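Local coordinates for TCR alpha chain (Gallus gallus, PDB 6LIR), which pairs with the TCR beta chain to form the alpha-beta T-cell receptor, which recognises peptide antigens presented by MHC molecules on other cells, at the interface of chains A and B. Numbering follows the deposited sequence. Chains: chain A, TCR alpha chain; chain B, TCR beta chain.

Contact 1: the interface of chains A and B. Residues chain A 134-135, 166, 168; chain B 130, 134, 136, 186.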
# COMPACT_ATOMS: atom_id res chain seq x y z
N THR A 134 -21.91 -2.39 -1.43
CA THR A 134 -21.44 -2.94 -0.17
C THR A 134 -21.90 -4.39 0.01
O THR A 134 -22.81 -4.86 -0.66
CB THR A 134 -21.95 -2.13 1.04
OG1 THR A 134 -23.34 -2.40 1.25
CG2 THR A 134 -21.77 -0.65 0.80
N ASP A 135 -21.25 -5.05 0.97
CA ASP A 135 -21.66 -6.36 1.50
C ASP A 135 -22.00 -7.36 0.41
O ASP A 135 -22.98 -8.11 0.49
CB ASP A 135 -22.83 -6.18 2.47
CG ASP A 135 -22.57 -5.09 3.49
OD1 ASP A 135 -21.65 -5.26 4.32
OD2 ASP A 135 -23.27 -4.05 3.45
N SER A 166 -16.37 -6.80 5.27
CA SER A 166 -17.30 -6.51 4.20
C SER A 166 -16.54 -5.87 3.05
O SER A 166 -15.61 -5.08 3.26
CB SER A 166 -18.43 -5.57 4.66
OG SER A 166 -17.91 -4.35 5.17
N LEU A 168 -16.33 -3.43 -0.33
CA LEU A 168 -16.88 -2.16 -0.78
C LEU A 168 -16.28 -1.84 -2.13
O LEU A 168 -15.07 -1.97 -2.33
CB LEU A 168 -16.57 -1.02 0.20
CG LEU A 168 -16.82 -1.20 1.69
CD1 LEU A 168 -16.19 -0.05 2.48
CD2 LEU A 168 -18.31 -1.28 1.98
N GLU B 130 -28.21 3.14 3.89
CA GLU B 130 -27.21 2.20 4.39
C GLU B 130 -27.23 2.14 5.91
O GLU B 130 -27.23 1.06 6.50
CB GLU B 130 -25.80 2.57 3.90
CG GLU B 130 -24.69 1.75 4.58
CD GLU B 130 -23.27 2.27 4.30
OE1 GLU B 130 -22.34 1.44 4.24
OE2 GLU B 130 -23.09 3.50 4.16
N LYS B 134 -27.96 -1.41 7.20
CA LYS B 134 -26.77 -2.12 7.65
C LYS B 134 -26.28 -1.72 9.03
O LYS B 134 -25.33 -2.33 9.54
CB LYS B 134 -25.62 -1.91 6.65
CG LYS B 134 -25.99 -2.11 5.20
CD LYS B 134 -26.32 -3.56 4.91
CE LYS B 134 -26.49 -3.79 3.42
NZ LYS B 134 -26.66 -5.22 3.08
N LYS B 136 -24.50 0.64 9.69
CA LYS B 136 -23.15 1.15 9.51
C LYS B 136 -23.20 2.34 8.57
O LYS B 136 -24.09 2.46 7.73
CB LYS B 136 -22.20 0.09 8.93
CG LYS B 136 -22.12 -1.21 9.71
CD LYS B 136 -21.44 -2.30 8.90
CE LYS B 136 -21.62 -3.66 9.55
NZ LYS B 136 -21.04 -4.75 8.71
N ARG B 186 -15.59 2.85 7.01
CA ARG B 186 -16.88 2.31 7.42
C ARG B 186 -16.92 2.19 8.94
O ARG B 186 -16.03 1.58 9.54
CB ARG B 186 -17.15 0.95 6.77
CG ARG B 186 -18.63 0.56 6.81
CD ARG B 186 -18.96 -0.65 5.94
NE ARG B 186 -20.38 -0.69 5.59
CZ ARG B 186 -21.02 -1.76 5.14
NH1 ARG B 186 -20.38 -2.91 4.98
NH2 ARG B 186 -22.32 -1.69 4.85
O HOH W 1 -18.15 -4.51 7.84

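Contact 2: the interface of chains A and B. Residues chain A 122, 124-125, 128; chain B 122-123, 142, 216.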
# COMPACT_ATOMS: atom_id res chain seq x y z
N SER A 122 -21.95 14.91 -1.82
CA SER A 122 -21.03 15.62 -0.95
C SER A 122 -21.39 17.10 -0.95
O SER A 122 -21.65 17.68 -2.01
CB SER A 122 -19.58 15.46 -1.38
OG SER A 122 -18.82 16.59 -0.99
N ASP A 124 -19.36 19.51 -0.41
CA ASP A 124 -18.26 20.30 -0.95
C ASP A 124 -18.30 20.38 -2.47
O ASP A 124 -17.89 21.40 -3.04
CB ASP A 124 -16.93 19.71 -0.49
CG ASP A 124 -16.96 19.29 0.97
OD1 ASP A 124 -17.32 20.13 1.82
OD2 ASP A 124 -16.62 18.12 1.26
N ASN A 125 -18.77 19.33 -3.15
CA ASN A 125 -18.93 19.36 -4.61
C ASN A 125 -20.30 18.76 -4.93
O ASN A 125 -20.43 17.55 -5.11
CB ASN A 125 -17.80 18.61 -5.30
CG ASN A 125 -17.78 18.84 -6.81
OD1 ASN A 125 -18.80 19.13 -7.42
ND2 ASN A 125 -16.60 18.71 -7.40
N LEU A 128 -21.45 16.21 -8.14
CA LEU A 128 -20.72 14.95 -8.16
C LEU A 128 -21.51 13.93 -7.35
O LEU A 128 -22.11 14.28 -6.34
CB LEU A 128 -19.31 15.10 -7.58
CG LEU A 128 -18.11 15.16 -8.53
CD1 LEU A 128 -18.10 16.45 -9.31
CD2 LEU A 128 -16.82 15.00 -7.75
N VAL B 122 -13.12 15.88 -1.35
CA VAL B 122 -14.46 15.95 -0.79
C VAL B 122 -14.72 14.68 0.01
O VAL B 122 -14.18 13.62 -0.30
CB VAL B 122 -15.54 16.13 -1.89
CG1 VAL B 122 -15.26 17.38 -2.71
CG2 VAL B 122 -15.60 14.91 -2.79
N ILE B 123 -15.53 14.81 1.05
CA ILE B 123 -16.11 13.66 1.73
C ILE B 123 -17.58 13.59 1.33
O ILE B 123 -18.29 14.61 1.37
CB ILE B 123 -15.96 13.76 3.26
CG1 ILE B 123 -14.48 13.80 3.63
CG2 ILE B 123 -16.66 12.59 3.93
CD1 ILE B 123 -14.23 13.93 5.12
N LEU B 142 -12.91 11.34 -1.45
CA LEU B 142 -12.42 11.29 -2.82
C LEU B 142 -11.41 12.40 -3.04
O LEU B 142 -11.72 13.58 -2.82
CB LEU B 142 -13.58 11.42 -3.82
CG LEU B 142 -13.19 11.61 -5.29
CD1 LEU B 142 -12.55 10.36 -5.87
CD2 LEU B 142 -14.39 12.03 -6.13
N LYS B 216 -10.00 17.64 5.04
CA LYS B 216 -11.45 17.73 4.90
C LYS B 216 -12.08 17.07 6.12
O LYS B 216 -11.62 16.03 6.59
CB LYS B 216 -11.92 17.05 3.62
CG LYS B 216 -13.11 17.73 2.97
CD LYS B 216 -12.75 19.14 2.51
CE LYS B 216 -14.02 19.94 2.29
NZ LYS B 216 -13.81 21.17 1.47

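Contact 3: the interface of chains A and B. Residues chain A 130, 150, 152, 170; chain B 140, 169, 182, 184.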
# COMPACT_ATOMS: atom_id res chain seq x y z
N MET A 130 -21.32 9.71 -5.90
CA MET A 130 -20.49 8.54 -5.66
C MET A 130 -21.38 7.32 -5.49
O MET A 130 -22.34 7.34 -4.72
CB MET A 130 -19.62 8.74 -4.41
CG MET A 130 -18.79 7.52 -4.01
SD MET A 130 -17.35 7.25 -5.07
CE MET A 130 -16.32 8.64 -4.62
N THR A 150 -13.22 1.05 -8.02
CA THR A 150 -12.19 0.47 -7.17
C THR A 150 -12.85 -0.30 -6.03
O THR A 150 -13.99 -0.02 -5.66
CB THR A 150 -11.24 1.54 -6.60
OG1 THR A 150 -11.99 2.69 -6.19
CG2 THR A 150 -10.22 1.95 -7.66
N THR A 152 -12.35 -2.54 -2.15
CA THR A 152 -11.59 -2.74 -0.92
C THR A 152 -12.36 -3.67 -0.00
O THR A 152 -13.52 -4.02 -0.27
CB THR A 152 -11.33 -1.41 -0.20
OG1 THR A 152 -11.15 -0.36 -1.15
CG2 THR A 152 -10.08 -1.53 0.65
N THR A 170 -16.57 1.32 -5.25
CA THR A 170 -17.06 2.67 -5.51
C THR A 170 -16.65 3.13 -6.89
O THR A 170 -15.63 2.70 -7.44
CB THR A 170 -16.53 3.69 -4.49
OG1 THR A 170 -15.10 3.57 -4.38
CG2 THR A 170 -17.16 3.50 -3.12
N VAL B 140 -17.00 8.09 2.34
CA VAL B 140 -16.12 8.01 1.18
C VAL B 140 -15.44 9.35 1.01
O VAL B 140 -16.09 10.38 0.79
CB VAL B 140 -16.91 7.62 -0.08
CG1 VAL B 140 -15.95 7.39 -1.24
CG2 VAL B 140 -17.74 6.37 0.19
N ASP B 169 -7.71 2.89 -1.71
CA ASP B 169 -7.17 2.36 -2.95
C ASP B 169 -5.65 2.41 -2.91
O ASP B 169 -5.05 3.42 -2.52
CB ASP B 169 -7.68 3.16 -4.15
CG ASP B 169 -9.18 3.12 -4.28
OD1 ASP B 169 -9.80 2.25 -3.64
OD2 ASP B 169 -9.73 3.97 -5.02
N THR B 182 -9.50 7.09 -3.93
CA THR B 182 -10.67 6.96 -3.07
C THR B 182 -10.29 6.22 -1.79
O THR B 182 -9.53 5.25 -1.82
CB THR B 182 -11.80 6.20 -3.80
OG1 THR B 182 -12.13 6.89 -5.01
CG2 THR B 182 -13.04 6.10 -2.93
N ARG B 184 -12.37 4.77 1.83
CA ARG B 184 -13.62 4.54 2.54
C ARG B 184 -13.32 4.23 3.99
O ARG B 184 -12.44 3.42 4.28
CB ARG B 184 -14.42 3.41 1.88
CG ARG B 184 -15.00 3.80 0.53
CD ARG B 184 -14.68 2.77 -0.55
NE ARG B 184 -13.24 2.56 -0.70
CZ ARG B 184 -12.62 2.43 -1.87
NH1 ARG B 184 -13.30 2.50 -3.01
NH2 ARG B 184 -11.31 2.23 -1.90
O HOH W 2 -14.17 5.55 -6.51

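Contact 1: the interface of chains A and B
B:Arg186 reaches across the interface to A:Asp135, and its long chain is the thread of this site. From CB the chain runs extended, with CG anti to the backbone N (chi1 -162°), which carries the guanidinium away from strand 178-188 towards chain A. B:Arg186 CD passes A:Leu168 CD2 at 4.1 Å, an apolar flank for the aliphatic stem. NE and NH2 lean towards OE1 of B:Glu130 in helix 128-134 of the same chain; both hydrogen bonds are weak, but the acid probably helps to set the plane of the group. Arginine suits this place because its two terminal nitrogens match a carboxylate's two oxygens, gripped end-on. B:Arg186 NH1 donates to A:Asp135 OD1 at 2.8 Å, nearly straight (170° at H). B:Arg186 NH2 donates to A:Asp135 OD2 at 2.9 Å, using its syn lone pair. The two planes are turned 32° from each other, and NH1 meets OD1 from outside the carboxylate plane. B:Arg186 NH1 also donates to A:Ser166 OG at 2.9 Å, a small hydroxyl that fits at the guanidinium edge. CD of B:Lys136 covers the centre of one guanidinium face, while its NZ shares a water with A:Ser166 OG. A:Thr134 OG1 donates to A:Asp135 OD2 at 2.8 Å from above the carboxylate plane. B:Lys134 NZ adds a longer salt bridge to A:Asp135 OD2 at 3.6 Å. This charged cluster joins the two constant regions and probably helps to fix their register.

Contact 2: the interface of chains A and B
Charge pairing brings A:Asp124 against B:Lys216, which approach from opposite directions, where a loop of the alpha constant region meets beta-chain strands 120-124 and 210-219. The methylene CE of B:Lys216 lies 3.3 Å from the carboxylate carbon CG of A:Asp124. The ammonium NZ of B:Lys216 forms a salt bridge to A:Asp124 OD1 at 3.7 Å. The pairing is thus loose: the lysine's last methylene packs on the carboxylate while the ammonium probably offsets the acid's charge. A bend at chi2 (64°) turns the lysine chain towards the acid, and a long flexible residue suits this reach.

Apolar packing centres on B:Val122. The CG1 methyl of B:Val122 touches CB of A:Asp124 at 3.6 Å and also CB of A:Asn125. A compact, branched residue fits because CG1 can pack on the two CB atoms while CB and CG2 pass A:Ser122 OG. Further along, CD2 of A:Leu128 and CD2 of B:Leu142 meet at 4.2 Å, the two side chains crossing at about a right angle, a light contact between strand 128-134 of chain A and strand 136-144 of chain B.

Hydrogen bonding across the interface is weak: the backbone N of B:Ile123 points to OD2 of A:Asp124. Within chain A, the small hydroxyl OG of A:Ser122 accepts from the backbone N of A:Asp124 at 3.0 Å and probably helps to hold the loop's turn. A:Ser122 OG also donates weakly to the carbonyl O of B:Ile123, 3.1 Å away.

Contact 3: the interface of chains A and B
Hydrogen bonds from A:Thr150 to B:Asp169 and from B:Arg184 to A:Thr170 dominate this site. A:Thr150 OG1 donates to the carboxylate oxygen OD2 of B:Asp169 at 2.9 Å, on its syn side but 32° out of the carboxylate plane. NH1 of B:Arg184 donates to OG1 of A:Thr170 at 2.5 Å, bent at the hydrogen and tilted from the guanidinium plane; the group's placement is imprecise, so nothing rests on the shortness. Bends at chi2 and chi3 fold the arginine chain so that its tip lies among the threonine hydroxyls.

A water joins OG1 of A:Thr170 to OG1 of B:Thr182. Threonine suits position A:Thr170, since its hydroxyl accepts from the arginine and meets the water while A:Thr170 CG2 packs 3.7 Å from B:Arg184 CD.

Over the guanidinium faces, CG2 of B:Thr182 covers the rim of one. A:Thr152 OG1 sits over the other, close to NH2 and CZ; no N-H points at it, so this is a polar contact and not a clear hydrogen bond.

Apolar contact lies to one side, where the flexible A:Met130 sets its terminal CE 3.6 Å from CG1 of B:Val140.

In the fold, strands 128-134, 150-156 and 164-174 of the chain A constant region face strands 136-144 and 178-188 of the chain B constant region, with B:Asp169 reaching in from a loop.

Contact 3 occupies the middle of the constant-region interface, about 12 Å from contact 1 and 13 Å from contact 2, while contacts 1 and 2 are about 19 Å apart, measured between the centres of their C-alpha atoms. Strand 128-134 of chain A and strand 136-144 of chain B contribute to all three. Strands 164-174 of chain A and 178-188 of chain B link contacts 1 and 3, so two arginines of one beta-chain strand serve neighbouring sites. Polar groups recur across a face built of strands with loops and a helix at its ends, which probably sets the alignment of the alpha and beta chains in the receptor.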